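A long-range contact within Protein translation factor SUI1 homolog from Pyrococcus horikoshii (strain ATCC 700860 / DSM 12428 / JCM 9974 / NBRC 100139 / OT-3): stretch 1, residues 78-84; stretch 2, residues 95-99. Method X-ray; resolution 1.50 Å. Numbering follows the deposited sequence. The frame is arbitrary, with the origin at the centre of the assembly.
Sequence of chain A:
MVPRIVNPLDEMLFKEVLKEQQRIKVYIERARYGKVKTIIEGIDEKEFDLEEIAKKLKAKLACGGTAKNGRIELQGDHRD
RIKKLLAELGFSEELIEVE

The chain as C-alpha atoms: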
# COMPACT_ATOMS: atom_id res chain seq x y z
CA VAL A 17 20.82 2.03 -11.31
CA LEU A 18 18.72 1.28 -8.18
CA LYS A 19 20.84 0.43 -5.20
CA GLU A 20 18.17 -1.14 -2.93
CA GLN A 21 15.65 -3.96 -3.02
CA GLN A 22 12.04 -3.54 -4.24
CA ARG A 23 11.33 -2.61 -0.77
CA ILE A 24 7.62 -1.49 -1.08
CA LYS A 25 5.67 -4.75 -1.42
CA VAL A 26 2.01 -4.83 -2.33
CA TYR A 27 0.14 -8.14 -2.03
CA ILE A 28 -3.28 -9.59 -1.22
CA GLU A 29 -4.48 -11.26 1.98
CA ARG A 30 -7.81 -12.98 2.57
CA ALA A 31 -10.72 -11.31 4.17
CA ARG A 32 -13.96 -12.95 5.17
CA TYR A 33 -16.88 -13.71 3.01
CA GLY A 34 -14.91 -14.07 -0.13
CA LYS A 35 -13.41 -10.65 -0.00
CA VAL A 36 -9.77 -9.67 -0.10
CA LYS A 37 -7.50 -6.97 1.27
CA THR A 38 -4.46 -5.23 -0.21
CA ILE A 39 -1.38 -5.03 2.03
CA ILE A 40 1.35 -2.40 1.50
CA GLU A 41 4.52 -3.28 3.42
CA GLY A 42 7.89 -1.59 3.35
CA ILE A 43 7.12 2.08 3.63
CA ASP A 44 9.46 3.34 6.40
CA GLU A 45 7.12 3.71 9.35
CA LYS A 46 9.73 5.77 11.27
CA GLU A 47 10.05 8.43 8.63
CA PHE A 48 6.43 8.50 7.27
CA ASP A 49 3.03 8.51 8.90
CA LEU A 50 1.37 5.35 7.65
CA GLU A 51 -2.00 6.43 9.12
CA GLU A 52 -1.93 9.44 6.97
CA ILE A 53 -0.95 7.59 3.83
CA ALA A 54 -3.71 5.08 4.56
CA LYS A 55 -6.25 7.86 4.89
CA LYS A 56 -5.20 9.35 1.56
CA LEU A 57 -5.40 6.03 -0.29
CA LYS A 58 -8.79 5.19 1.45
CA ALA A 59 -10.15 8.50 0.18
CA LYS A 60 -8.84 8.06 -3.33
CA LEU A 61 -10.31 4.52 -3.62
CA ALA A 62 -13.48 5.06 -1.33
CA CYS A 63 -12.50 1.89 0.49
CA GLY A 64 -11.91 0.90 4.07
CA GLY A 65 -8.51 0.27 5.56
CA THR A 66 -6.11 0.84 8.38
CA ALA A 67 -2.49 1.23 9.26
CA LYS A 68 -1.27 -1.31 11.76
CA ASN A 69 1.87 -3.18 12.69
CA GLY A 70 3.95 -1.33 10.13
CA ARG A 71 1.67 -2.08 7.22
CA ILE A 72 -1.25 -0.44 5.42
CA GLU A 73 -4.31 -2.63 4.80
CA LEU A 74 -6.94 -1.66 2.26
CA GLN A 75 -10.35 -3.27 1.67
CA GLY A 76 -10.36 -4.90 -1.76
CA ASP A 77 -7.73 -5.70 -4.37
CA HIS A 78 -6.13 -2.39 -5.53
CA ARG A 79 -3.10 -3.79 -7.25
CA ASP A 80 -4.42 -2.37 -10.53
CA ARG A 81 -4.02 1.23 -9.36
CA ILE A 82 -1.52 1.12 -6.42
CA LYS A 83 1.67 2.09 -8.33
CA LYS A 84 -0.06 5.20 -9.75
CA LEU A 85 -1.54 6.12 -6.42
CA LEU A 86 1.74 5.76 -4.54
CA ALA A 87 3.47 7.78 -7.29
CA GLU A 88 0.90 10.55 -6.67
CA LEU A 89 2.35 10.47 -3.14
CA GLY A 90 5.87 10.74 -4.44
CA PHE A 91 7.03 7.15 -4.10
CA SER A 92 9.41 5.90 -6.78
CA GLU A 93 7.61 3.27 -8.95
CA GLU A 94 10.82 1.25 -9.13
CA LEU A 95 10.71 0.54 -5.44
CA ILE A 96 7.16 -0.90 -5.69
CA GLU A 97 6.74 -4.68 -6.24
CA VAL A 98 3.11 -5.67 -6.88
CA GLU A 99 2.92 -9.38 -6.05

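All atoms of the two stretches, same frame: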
# COMPACT_ATOMS: atom_id res chain seq x y z
N HIS A 78 -6.45 -3.65 -4.83
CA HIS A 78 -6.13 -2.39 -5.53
C HIS A 78 -4.86 -2.44 -6.20
O HIS A 78 -4.21 -1.40 -6.47
CB HIS A 78 -6.30 -1.20 -4.51
CG HIS A 78 -7.66 -1.12 -3.96
ND1 HIS A 78 -8.71 -0.84 -4.75
CD2 HIS A 78 -8.19 -1.50 -2.73
CE1 HIS A 78 -9.84 -0.95 -4.05
NE2 HIS A 78 -9.53 -1.33 -2.84
N ARG A 79 -4.33 -3.64 -6.53
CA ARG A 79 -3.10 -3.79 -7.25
C ARG A 79 -3.16 -3.11 -8.60
O ARG A 79 -2.09 -2.73 -9.10
CB ARG A 79 -2.71 -5.26 -7.37
CG ARG A 79 -2.40 -5.91 -6.03
CD ARG A 79 -2.06 -7.36 -6.22
NE ARG A 79 -3.25 -8.11 -6.59
CZ ARG A 79 -3.20 -9.36 -7.01
NH1 ARG A 79 -2.09 -9.99 -7.09
NH2 ARG A 79 -4.34 -9.95 -7.36
N ASP A 80 -4.33 -2.97 -9.19
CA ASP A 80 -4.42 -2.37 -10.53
C ASP A 80 -4.00 -0.89 -10.50
O ASP A 80 -3.52 -0.42 -11.56
CB ASP A 80 -5.84 -2.47 -11.04
CG ASP A 80 -6.88 -2.09 -10.06
OD1 ASP A 80 -6.68 -1.71 -8.90
OD2 ASP A 80 -8.06 -1.96 -10.47
N ARG A 81 -4.19 -0.20 -9.40
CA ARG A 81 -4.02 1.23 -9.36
C ARG A 81 -2.91 1.62 -8.35
O ARG A 81 -2.57 2.82 -8.32
CB ARG A 81 -5.24 1.96 -8.94
CG ARG A 81 -6.35 1.81 -9.97
CD ARG A 81 -7.63 2.44 -9.50
NE ARG A 81 -7.48 3.88 -9.34
CZ ARG A 81 -8.37 4.68 -8.70
NH1 ARG A 81 -9.48 4.22 -8.14
NH2 ARG A 81 -8.08 5.96 -8.60
N ILE A 82 -2.33 0.73 -7.57
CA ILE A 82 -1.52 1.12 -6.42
C ILE A 82 -0.23 1.80 -6.84
O ILE A 82 0.19 2.72 -6.11
CB ILE A 82 -1.24 -0.10 -5.50
CG1 ILE A 82 -0.74 0.35 -4.11
CG2 ILE A 82 -0.30 -1.09 -6.16
CD1 ILE A 82 -1.61 1.29 -3.40
N LYS A 83 0.40 1.41 -7.93
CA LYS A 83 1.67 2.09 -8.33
C LYS A 83 1.37 3.53 -8.69
O LYS A 83 2.12 4.43 -8.25
CB LYS A 83 2.41 1.38 -9.46
CG LYS A 83 2.99 0.08 -9.04
CD LYS A 83 4.02 -0.48 -10.07
CE LYS A 83 4.44 -1.87 -9.72
NZ LYS A 83 5.42 -2.44 -10.69
N LYS A 84 0.31 3.83 -9.40
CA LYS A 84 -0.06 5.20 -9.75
C LYS A 84 -0.37 5.93 -8.51
O LYS A 84 0.04 7.14 -8.35
CB LYS A 84 -1.24 5.22 -10.72
CG LYS A 84 -1.87 6.54 -11.00
CD LYS A 84 -0.87 7.47 -11.60
CE LYS A 84 -1.55 8.75 -12.06
NZ LYS A 84 -0.53 9.80 -12.31
N LEU A 95 10.60 1.16 -6.70
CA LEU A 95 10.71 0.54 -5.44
C LEU A 95 9.47 -0.33 -5.13
O LEU A 95 9.55 -1.04 -4.16
CB LEU A 95 10.75 1.56 -4.34
CG LEU A 95 11.97 2.47 -4.27
CD1 LEU A 95 11.63 3.49 -3.16
CD2 LEU A 95 13.22 1.67 -3.95
N ILE A 96 8.46 -0.23 -6.00
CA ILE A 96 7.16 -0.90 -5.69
C ILE A 96 7.04 -2.23 -6.40
O ILE A 96 7.14 -2.22 -7.64
CB ILE A 96 6.03 -0.01 -6.07
CG1 ILE A 96 6.06 1.36 -5.31
CG2 ILE A 96 4.67 -0.66 -5.63
CD1 ILE A 96 5.18 2.39 -5.87
N GLU A 97 6.94 -3.30 -5.66
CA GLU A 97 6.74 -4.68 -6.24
C GLU A 97 5.27 -5.02 -5.97
O GLU A 97 4.92 -5.23 -4.81
CB GLU A 97 7.65 -5.75 -5.70
CG GLU A 97 7.26 -7.12 -6.44
CD GLU A 97 7.99 -8.39 -5.99
OE1 GLU A 97 8.49 -8.46 -4.83
OE2 GLU A 97 7.89 -9.43 -6.79
N VAL A 98 4.51 -5.19 -7.03
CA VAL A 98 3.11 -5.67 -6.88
C VAL A 98 3.15 -7.20 -7.07
O VAL A 98 3.52 -7.68 -8.12
CB VAL A 98 2.21 -4.98 -7.85
CG1 VAL A 98 0.84 -5.67 -7.95
CG2 VAL A 98 2.14 -3.49 -7.55
N GLU A 99 2.78 -7.92 -6.06
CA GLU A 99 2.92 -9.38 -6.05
C GLU A 99 1.53 -9.99 -6.17
O GLU A 99 1.47 -11.24 -6.45
CB GLU A 99 3.47 -9.89 -4.68
CG GLU A 99 4.73 -9.29 -4.11
CD GLU A 99 4.96 -9.78 -2.63
OE1 GLU A 99 4.49 -10.85 -2.17
OE2 GLU A 99 5.57 -9.07 -1.86
OXT GLU A 99 0.53 -9.37 -5.81
O HOH W 1 0.01 -12.28 -8.34
O HOH W 2 8.13 -1.43 -10.19

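The C-terminal stretch of the chain, with I96 to V98 in a strand, packs against residues 79-83, of which I82 and K83 are helical. The contact buries 330 Å², both sides summed. K83, V98 and I96 cover most of it, with R79 close behind.

V98 is at the centre. Its CA-to-CB bond points toward the first stretch, and its side chain touches three residues there. V98 CG1 lies 3.6 Å from R79 CB. V98 CG2 lies 3.7 Å from I82 CG2, an apolar contact between two branched side chains. The same CG2 atom is 3.6 Å from K83 CE. A short, branched residue suits this place: its two methyl groups diverge, one to the base of the arginine and the other to the isoleucine and lysine. I82 is buried and also points toward the strand, so this part of the contact is wholly hydrocarbon.

K83 has the largest covered area in the contact. Its CA-to-CB bond points sideways, but the end of the side chain comes nearer to the strand. Chi1 is m and the remaining angles are all t, so the chain is extended and reaches across the strand, ending beside I96 O. Its methylene groups do the packing. K83 CG is 3.9 Å from I96 CG2, and K83 CE is 3.4 Å from I96 O. The ammonium group reaches past this apolar surface to solvent. Water 2 accepts a hydrogen bond from K83 NZ at 2.9 Å and donates one to I96 O at 2.8 Å, linking lysine to strand backbone. Lysine fits here because one side chain supplies both a long aliphatic surface and a polar end.

I96 is buried and points toward the first stretch, as V98 does. E97, between them, points away and makes no contact with the first stretch, as expected from the alternation of side chains along a strand.

R79 closes the contact at the chain terminus. Its CB packs on V98, while its guanidinium reaches E99. R79 NH1 donates a hydrogen bond to E99 OXT at 3.0 Å, with an angle of 154° at the hydrogen, as part of a salt bridge. OXT lies near the guanidinium plane, at its edge, where an N-H group can point to it. The partner is the terminal carboxylate; the E99 side chain itself points away at its CA-to-CB bond. Water 1 adds a second link: it donates to E99 O at 2.6 Å and accepts a weak hydrogen bond from R79 NH1 at 3.3 Å.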